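Local coordinates for Aureochrome1-like protein (Ochromonas danica, PDB 6I20) that probably senses blue light through a flavin mononucleotide held in its PAS-fold (LOV) domain, as in the aureochrome photoreceptors of stramenopile algae, at residues L73-L83 with W94-R103; Q12-I20 with Y32-L40. All coordinates share one frame; numbering follows the deposited sequence. Where two conformers were deposited one is given.

Interaction 1. Residues L73-L83 with W94-R103. With FMN (flavin mononucleotide), chain E.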
# COMPACT_ATOMS: atom_id res chain seq x y z
N LEU A 73 10.32 3.75 4.09
CA LEU A 73 9.98 5.11 3.72
C LEU A 73 11.04 6.13 4.19
O LEU A 73 11.38 7.04 3.42
CB LEU A 73 8.59 5.47 4.26
CG LEU A 73 7.41 4.74 3.64
CD1 LEU A 73 6.10 4.98 4.41
CD2 LEU A 73 7.18 5.11 2.20
N GLU A 74 11.55 5.99 5.41
CA GLU A 74 12.55 6.91 5.96
C GLU A 74 13.92 6.77 5.27
O GLU A 74 14.64 7.77 5.10
CB GLU A 74 12.65 6.76 7.51
CG GLU A 74 11.57 7.57 8.25
CD GLU A 74 11.04 7.00 9.58
OE1 GLU A 74 11.72 6.16 10.23
OE2 GLU A 74 9.92 7.42 10.00
N ARG A 75 14.28 5.54 4.87
CA ARG A 75 15.58 5.22 4.25
C ARG A 75 15.60 5.22 2.75
O ARG A 75 16.69 5.05 2.14
CB ARG A 75 16.07 3.85 4.70
CG ARG A 75 16.32 3.83 6.18
CD ARG A 75 16.70 2.47 6.74
NE ARG A 75 16.59 2.49 8.20
CZ ARG A 75 17.06 1.55 9.03
NH1 ARG A 75 16.89 1.69 10.34
NH2 ARG A 75 17.71 0.48 8.57
N GLY A 76 14.45 5.40 2.13
CA GLY A 76 14.32 5.37 0.69
C GLY A 76 14.59 4.02 0.05
O GLY A 76 15.24 3.93 -0.97
N GLU A 77 14.08 2.95 0.63
CA GLU A 77 14.26 1.61 0.08
C GLU A 77 12.91 0.99 -0.24
O GLU A 77 12.00 1.09 0.62
CB GLU A 77 14.98 0.73 1.10
CG GLU A 77 16.31 1.28 1.62
CD GLU A 77 16.98 0.33 2.58
OE1 GLU A 77 16.83 0.50 3.83
OE2 GLU A 77 17.63 -0.62 2.09
N ASP A 78 12.77 0.39 -1.43
CA ASP A 78 11.58 -0.42 -1.80
C ASP A 78 11.43 -1.53 -0.77
O ASP A 78 12.45 -2.14 -0.36
CB ASP A 78 11.72 -1.20 -3.12
CG ASP A 78 11.68 -0.36 -4.38
OD1 ASP A 78 11.51 0.86 -4.32
OD2 ASP A 78 11.81 -0.99 -5.45
N THR A 79 10.20 -1.95 -0.52
CA THR A 79 9.97 -2.79 0.62
C THR A 79 8.78 -3.72 0.41
O THR A 79 7.78 -3.33 -0.19
CB THR A 79 9.73 -1.85 1.82
OG1 THR A 79 10.87 -0.99 1.95
CG2 THR A 79 9.55 -2.63 3.08
N THR A 80 8.91 -4.96 0.90
CA THR A 80 7.84 -5.94 0.88
C THR A 80 7.60 -6.35 2.34
O THR A 80 8.54 -6.75 3.04
CB THR A 80 8.25 -7.21 0.12
OG1 THR A 80 8.73 -6.85 -1.17
CG2 THR A 80 7.09 -8.16 -0.03
N VAL A 81 6.34 -6.30 2.74
CA VAL A 81 5.95 -6.85 4.07
C VAL A 81 4.68 -7.67 3.88
O VAL A 81 3.93 -7.50 2.89
CB VAL A 81 5.69 -5.79 5.18
CG1 VAL A 81 6.93 -4.99 5.49
CG2 VAL A 81 4.51 -4.93 4.83
N VAL A 82 4.44 -8.56 4.82
CA VAL A 82 3.15 -9.24 4.90
C VAL A 82 2.57 -8.85 6.26
O VAL A 82 3.23 -9.02 7.28
CB VAL A 82 3.27 -10.77 4.75
CG1 VAL A 82 1.94 -11.44 5.04
CG2 VAL A 82 3.70 -11.09 3.32
N LEU A 83 1.36 -8.34 6.23
CA LEU A 83 0.72 -7.91 7.49
C LEU A 83 -0.78 -8.07 7.40
O LEU A 83 -1.37 -8.10 6.34
CB LEU A 83 1.14 -6.49 7.87
CG LEU A 83 0.41 -5.31 7.24
CD1 LEU A 83 0.93 -3.99 7.83
CD2 LEU A 83 0.54 -5.24 5.73
N TRP A 94 -4.74 -11.16 5.02
CA TRP A 94 -3.29 -10.98 4.97
C TRP A 94 -2.93 -10.26 3.67
O TRP A 94 -3.39 -10.67 2.60
CB TRP A 94 -2.55 -12.31 5.07
CG TRP A 94 -2.63 -12.89 6.44
CD1 TRP A 94 -3.55 -13.79 6.91
CD2 TRP A 94 -1.80 -12.54 7.54
NE1 TRP A 94 -3.30 -14.05 8.24
CE2 TRP A 94 -2.24 -13.30 8.65
CE3 TRP A 94 -0.73 -11.67 7.70
CZ2 TRP A 94 -1.62 -13.21 9.89
CZ3 TRP A 94 -0.09 -11.62 8.89
CH2 TRP A 94 -0.54 -12.39 9.98
N ASN A 95 -2.12 -9.23 3.79
CA ASN A 95 -1.75 -8.35 2.68
C ASN A 95 -0.24 -8.47 2.50
O ASN A 95 0.54 -8.10 3.37
CB ASN A 95 -2.13 -6.91 3.07
CG ASN A 95 -1.81 -5.86 2.04
OD1 ASN A 95 -1.25 -6.16 0.98
ND2 ASN A 95 -2.19 -4.61 2.33
N GLN A 96 0.19 -8.98 1.32
CA GLN A 96 1.59 -8.84 0.89
C GLN A 96 1.68 -7.52 0.19
O GLN A 96 1.11 -7.33 -0.91
CB GLN A 96 2.03 -10.00 -0.00
CG GLN A 96 3.48 -9.85 -0.41
CD GLN A 96 3.93 -11.01 -1.27
OE1 GLN A 96 3.94 -12.10 -0.81
NE2 GLN A 96 4.27 -10.74 -2.52
N LEU A 97 2.30 -6.55 0.88
CA LEU A 97 2.33 -5.16 0.51
C LEU A 97 3.70 -4.79 -0.01
O LEU A 97 4.69 -5.02 0.63
CB LEU A 97 2.03 -4.33 1.78
CG LEU A 97 2.15 -2.84 1.65
CD1 LEU A 97 1.18 -2.23 0.64
CD2 LEU A 97 1.93 -2.18 3.03
N PHE A 98 3.71 -4.18 -1.20
CA PHE A 98 4.94 -3.64 -1.82
C PHE A 98 4.83 -2.13 -1.85
O PHE A 98 3.83 -1.60 -2.33
CB PHE A 98 4.97 -4.14 -3.28
CG PHE A 98 5.98 -3.44 -4.17
CD1 PHE A 98 7.32 -3.42 -3.83
CD2 PHE A 98 5.59 -2.83 -5.33
CE1 PHE A 98 8.25 -2.82 -4.69
CE2 PHE A 98 6.51 -2.24 -6.17
CZ PHE A 98 7.82 -2.21 -5.84
N ILE A 99 5.87 -1.44 -1.37
CA ILE A 99 5.89 0.02 -1.44
C ILE A 99 7.19 0.45 -2.09
O ILE A 99 8.27 -0.05 -1.77
CB ILE A 99 5.68 0.69 -0.05
CG1 ILE A 99 4.37 0.21 0.56
CG2 ILE A 99 5.65 2.21 -0.16
CD1 ILE A 99 4.21 0.62 2.03
N ALA A 100 7.05 1.37 -3.04
CA ALA A 100 8.19 1.87 -3.80
C ALA A 100 8.07 3.36 -4.06
O ALA A 100 6.99 3.89 -4.27
CB ALA A 100 8.30 1.17 -5.14
N ALA A 101 9.22 4.02 -4.08
CA ALA A 101 9.29 5.40 -4.50
C ALA A 101 9.11 5.53 -6.01
O ALA A 101 9.67 4.75 -6.78
CB ALA A 101 10.61 6.01 -4.11
N LEU A 102 8.34 6.54 -6.41
CA LEU A 102 8.22 7.00 -7.79
C LEU A 102 8.99 8.29 -7.90
O LEU A 102 8.67 9.27 -7.22
CB LEU A 102 6.76 7.16 -8.16
CG LEU A 102 5.88 5.91 -8.07
CD1 LEU A 102 4.41 6.26 -8.22
CD2 LEU A 102 6.27 4.89 -9.08
N ARG A 103 10.00 8.33 -8.75
CA ARG A 103 10.96 9.40 -8.79
C ARG A 103 10.87 10.22 -10.06
O ARG A 103 10.44 9.71 -11.13
CB ARG A 103 12.39 8.86 -8.69
CG ARG A 103 12.68 8.14 -7.41
CD ARG A 103 14.08 7.56 -7.36
NE ARG A 103 14.21 6.79 -6.14
CZ ARG A 103 14.58 7.27 -4.95
NH1 ARG A 103 14.95 8.53 -4.78
NH2 ARG A 103 14.60 6.45 -3.89
N1 FMN E . -0.32 0.07 5.34
C2 FMN E . -1.15 -0.99 5.38
O2 FMN E . -1.37 -1.53 6.50
N3 FMN E . -1.77 -1.50 4.29
C4 FMN E . -1.56 -0.98 3.04
O4 FMN E . -2.10 -1.52 2.04
C4A FMN E . -0.72 0.17 2.95
N5 FMN E . -0.50 0.76 1.73
C5A FMN E . 0.38 1.79 1.68
C6 FMN E . 0.65 2.41 0.44
C7 FMN E . 1.52 3.44 0.33
C7M FMN E . 1.83 4.07 -1.05
C8 FMN E . 2.20 3.95 1.49
C8M FMN E . 3.17 5.09 1.39
C9 FMN E . 1.94 3.37 2.71
C9A FMN E . 1.08 2.29 2.84
N10 FMN E . 0.77 1.73 4.11
C10 FMN E . -0.06 0.65 4.15
C1' FMN E . 1.50 2.13 5.31
C2' FMN E . 0.91 3.29 6.11
O2' FMN E . 0.32 4.23 5.19
C3' FMN E . 2.01 3.97 6.90
O3' FMN E . 3.09 4.39 6.05
C4' FMN E . 2.58 3.15 8.04
O4' FMN E . 1.49 2.71 8.86
C5' FMN E . 3.53 4.03 8.92
O5' FMN E . 3.00 5.39 9.06
P FMN E . 3.45 6.22 10.37
O1P FMN E . 2.72 7.50 10.31
O2P FMN E . 3.10 5.39 11.53
O3P FMN E . 4.96 6.35 10.19
O HOH W 1 13.80 3.76 -3.86
O HOH W 2 11.47 2.70 -6.52
O HOH W 3 11.60 2.86 -2.98
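Leu-97 and Val-81 face each other in a hydrogen-bonded pair of an antiparallel hairpin, with Val-81 CG2 lying 4.0 Å from Leu-97 CB. They lie side by side on the sheet face that carries the flavin, with Leu-83, Asn-95 and Ile-99, and of the two Leu-97 makes the flavin contact. This part is tight. With CG anti to the backbone N (chi1 174°), Leu-97 sends both methyls to the isoalloxazine, and its CD2 is 3.5 Å from FMN C4A. Leu-83 CD1 meets the pyrimidine side of the ring 3.6 Å from FMN O2, and Leu-73 CD1, from the preceding helix, reaches the ribityl hydroxyl O3'. Asn-95 ND2 gives FMN O4 a weak, bent bond of 3.1 Å and also bonds Asn-85 OD1, which should fix the turn of its amide. On the opposite face Val-82 fits between Trp-94 and Gln-96, its CG1 3.8 Å from Trp-94 CE3 and its CG2 3.9 Å from Gln-96 CB. Shortening Val-82 to an alanine would probably cost these methyl contacts and open a gap beneath helix 121-130. The far end is looser and wet: Asp-78 OD1 lies against the Ala-100 methyl, and one water joins it to Ala-101 O, while another links Gly-76 O to Arg-103 NH2, 3.9 Å apart; Arg-103 NH1 bonds Gly-107 O. Strand 92-103 runs between strand 79-86 and strand 109-119 of the PAS sheet; helix 63-75 packs Val-69 against Val-81 and Ile-99, and helix 121-130 covers Val-82 and Trp-94 from the other side.

Interaction 2. Residues Q12-I20 with Y32-L40; sequences QTAQQNFVI and YASQGFLTL. With EDO (1,2-ethanediol), chain G.
Tyr-32, which has the most surface buried by this contact, lies between Gln-12 and Phe-18. Trans about its first side-chain bond (chi1 -174°), it carries its ring outward to the end of helix 6-13, where Gln-12 NE2 donates to Tyr-32 OH a weak hydrogen bond, 2.7 Å long and bent to 126° at the hydrogen. The Phe-18 ring runs nearly parallel to it, the planes 14° apart, but is slid so far that the centroids are 5.9 Å apart and only the rims touch. Asn-17 is the second large contributor. Its OD1 presses on the Gly-36 backbone, 3.1 Å from Gly-36 CA, so close to where a beta carbon would project that any side chain would collide with it; glycine lets the helix start approach. ND2 turns to Leu-40 CD2 and to a weak bond with Gln-116 O. Val-19, the third, sets CG1 over the centre of the Phe-37 ring, 3.5 Å from its centroid, a CH-pi contact almost along the normal. Ser-34 ties these pieces together: OG donates a hydrogen bond to Gln-16 O (2.8 Å), in the carbonyl plane on a lone pair, accepts from Phe-18 N, and as N-cap accepts from Phe-37 N (3.2 Å), while CB sits over a face of the Phe-18 ring. Three bonds thus grip one buried hydroxyl. Water bridges Gln-16 O and Gly-36 N beside it. The hairpin of strands 18-21 and 30-33 lies next to strand 109-119, to which Asn-17 and Val-19 are bonded through their backbones; helix 6-13 covers Phe-18 and Ile-20, and helix 45-48 packs on Ala-33.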
# COMPACT_ATOMS: atom_id res chain seq x y z
N GLN A 12 -3.07 -0.20 -13.61
CA GLN A 12 -4.47 0.19 -13.87
C GLN A 12 -5.09 -0.71 -14.94
O GLN A 12 -6.16 -1.30 -14.78
CB GLN A 12 -4.48 1.65 -14.35
CG GLN A 12 -5.84 2.32 -14.48
CD GLN A 12 -5.75 3.73 -15.07
OE1 GLN A 12 -5.01 3.99 -16.02
NE2 GLN A 12 -6.49 4.65 -14.47
N THR A 13 -4.38 -0.84 -16.05
CA THR A 13 -4.87 -1.62 -17.20
C THR A 13 -5.03 -3.08 -16.82
O THR A 13 -5.98 -3.76 -17.25
CB THR A 13 -3.87 -1.48 -18.35
OG1 THR A 13 -3.81 -0.10 -18.75
CG2 THR A 13 -4.28 -2.33 -19.51
N ALA A 14 -4.07 -3.59 -16.05
CA ALA A 14 -4.12 -4.97 -15.57
C ALA A 14 -5.09 -5.21 -14.40
O ALA A 14 -5.18 -6.31 -13.87
CB ALA A 14 -2.71 -5.41 -15.19
N GLN A 15 -5.81 -4.15 -13.98
CA GLN A 15 -6.85 -4.26 -12.91
C GLN A 15 -6.30 -4.80 -11.59
O GLN A 15 -6.89 -5.66 -10.93
CB GLN A 15 -8.05 -5.06 -13.44
CG GLN A 15 -8.71 -4.42 -14.63
CD GLN A 15 -9.84 -5.28 -15.16
OE1 GLN A 15 -9.62 -6.15 -15.98
NE2 GLN A 15 -11.03 -5.06 -14.66
N GLN A 16 -5.13 -4.28 -11.22
CA GLN A 16 -4.49 -4.62 -9.98
C GLN A 16 -4.87 -3.73 -8.82
O GLN A 16 -5.61 -2.75 -8.99
CB GLN A 16 -2.97 -4.64 -10.20
CG GLN A 16 -2.54 -5.62 -11.28
CD GLN A 16 -2.91 -7.06 -10.96
OE1 GLN A 16 -2.56 -7.58 -9.91
NE2 GLN A 16 -3.64 -7.71 -11.87
N ASN A 17 -4.43 -4.10 -7.62
CA ASN A 17 -4.82 -3.38 -6.38
C ASN A 17 -3.65 -2.48 -6.01
O ASN A 17 -2.58 -2.96 -5.68
CB ASN A 17 -5.03 -4.34 -5.19
CG ASN A 17 -5.98 -5.45 -5.51
OD1 ASN A 17 -6.91 -5.28 -6.30
ND2 ASN A 17 -5.75 -6.61 -4.90
N PHE A 18 -3.84 -1.17 -6.04
CA PHE A 18 -2.77 -0.29 -5.68
C PHE A 18 -3.31 1.07 -5.31
O PHE A 18 -4.44 1.43 -5.67
CB PHE A 18 -1.72 -0.19 -6.82
CG PHE A 18 -2.23 0.52 -8.06
CD1 PHE A 18 -2.94 -0.20 -9.02
CD2 PHE A 18 -2.09 1.90 -8.22
CE1 PHE A 18 -3.45 0.43 -10.15
CE2 PHE A 18 -2.61 2.53 -9.35
CZ PHE A 18 -3.32 1.79 -10.29
N VAL A 19 -2.44 1.83 -4.63
CA VAL A 19 -2.65 3.23 -4.33
C VAL A 19 -1.38 4.01 -4.59
O VAL A 19 -0.28 3.44 -4.65
CB VAL A 19 -3.07 3.48 -2.85
CG1 VAL A 19 -4.37 2.77 -2.54
CG2 VAL A 19 -2.00 3.08 -1.90
N ILE A 20 -1.54 5.31 -4.79
CA ILE A 20 -0.45 6.27 -4.91
C ILE A 20 -0.61 7.28 -3.77
O ILE A 20 -1.73 7.80 -3.59
CB ILE A 20 -0.52 7.02 -6.26
CG1 ILE A 20 -0.64 6.01 -7.42
CG2 ILE A 20 0.70 7.90 -6.42
CD1 ILE A 20 0.53 5.06 -7.51
N TYR A 32 -4.51 8.57 -5.29
CA TYR A 32 -5.12 7.77 -6.34
C TYR A 32 -5.30 6.37 -5.75
O TYR A 32 -4.37 5.84 -5.10
CB TYR A 32 -4.19 7.68 -7.59
CG TYR A 32 -4.87 6.98 -8.73
CD1 TYR A 32 -4.82 5.60 -8.85
CD2 TYR A 32 -5.60 7.72 -9.68
CE1 TYR A 32 -5.52 4.93 -9.88
CE2 TYR A 32 -6.27 7.09 -10.71
CZ TYR A 32 -6.24 5.70 -10.79
OH TYR A 32 -6.93 5.09 -11.83
N ALA A 33 -6.45 5.75 -5.99
CA ALA A 33 -6.69 4.36 -5.55
C ALA A 33 -7.36 3.61 -6.66
O ALA A 33 -8.30 4.11 -7.27
CB ALA A 33 -7.56 4.32 -4.30
N SER A 34 -6.85 2.42 -6.94
CA SER A 34 -7.45 1.62 -8.00
C SER A 34 -8.75 0.96 -7.62
O SER A 34 -9.02 0.72 -6.43
CB SER A 34 -6.51 0.52 -8.49
OG SER A 34 -6.41 -0.53 -7.56
N GLN A 35 -9.56 0.60 -8.60
CA GLN A 35 -10.76 -0.16 -8.35
C GLN A 35 -10.52 -1.42 -7.56
O GLN A 35 -11.30 -1.76 -6.69
CB GLN A 35 -11.51 -0.47 -9.67
CG GLN A 35 -12.81 -1.25 -9.44
CD GLN A 35 -13.81 -0.46 -8.64
OE1 GLN A 35 -14.22 0.62 -9.09
NE2 GLN A 35 -14.18 -0.95 -7.42
N GLY A 36 -9.43 -2.11 -7.86
CA GLY A 36 -9.10 -3.34 -7.17
C GLY A 36 -8.89 -3.10 -5.68
O GLY A 36 -9.30 -3.93 -4.87
N PHE A 37 -8.20 -2.02 -5.35
CA PHE A 37 -8.01 -1.65 -3.93
C PHE A 37 -9.35 -1.42 -3.24
O PHE A 37 -9.59 -1.87 -2.11
CB PHE A 37 -7.15 -0.41 -3.81
CG PHE A 37 -6.93 0.06 -2.40
CD1 PHE A 37 -5.89 -0.45 -1.63
CD2 PHE A 37 -7.73 1.04 -1.86
CE1 PHE A 37 -5.68 -0.01 -0.34
CE2 PHE A 37 -7.51 1.48 -0.56
CZ PHE A 37 -6.48 0.97 0.19
N LEU A 38 -10.25 -0.73 -3.92
CA LEU A 38 -11.57 -0.45 -3.36
C LEU A 38 -12.33 -1.74 -3.12
O LEU A 38 -12.98 -1.91 -2.09
CB LEU A 38 -12.36 0.50 -4.25
CG LEU A 38 -11.69 1.82 -4.59
CD1 LEU A 38 -12.55 2.60 -5.56
CD2 LEU A 38 -11.32 2.64 -3.37
N THR A 39 -12.30 -2.65 -4.09
CA THR A 39 -13.00 -3.91 -3.95
C THR A 39 -12.41 -4.78 -2.84
O THR A 39 -13.16 -5.36 -2.04
CB THR A 39 -13.03 -4.66 -5.26
OG1 THR A 39 -13.69 -3.81 -6.20
CG2 THR A 39 -13.78 -5.98 -5.14
N LEU A 40 -11.09 -4.82 -2.78
CA LEU A 40 -10.39 -5.60 -1.74
C LEU A 40 -10.75 -5.12 -0.35
O LEU A 40 -11.02 -5.92 0.53
CB LEU A 40 -8.87 -5.48 -1.94
CG LEU A 40 -7.98 -6.00 -0.82
CD1 LEU A 40 -8.16 -7.51 -0.69
CD2 LEU A 40 -6.53 -5.62 -1.12
C1 EDO G . -14.45 -4.78 -8.85
O1 EDO G . -15.18 -5.00 -10.06
C2 EDO G . -13.26 -5.72 -8.79
O2 EDO G . -12.02 -5.01 -8.69
O HOH W 4 -7.92 -2.22 -10.35

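Interaction 1 and interaction 2 belong to the two hairpins that flank strand 109-119 in one five-stranded antiparallel sheet of the PAS fold; their centres are about 16 Å apart. They meet directly where, in the conformer given for Ile-20, its CD1 packs 4.1 Å from Leu-102 CD1. Both reach the flavin: residues 73-83 and 94-103 supply five pocket residues, whereas 12-20 contributes Val-19, whose side chain comes within about 4 Å of it at the nearest atoms. Gln-116, itself bonded to the flavin, touches Asn-95 of interaction 1 and Val-19 and Phe-37 of interaction 2. Phe-37 also touches Cys-53, probably the photoadduct cysteine of LOV domains.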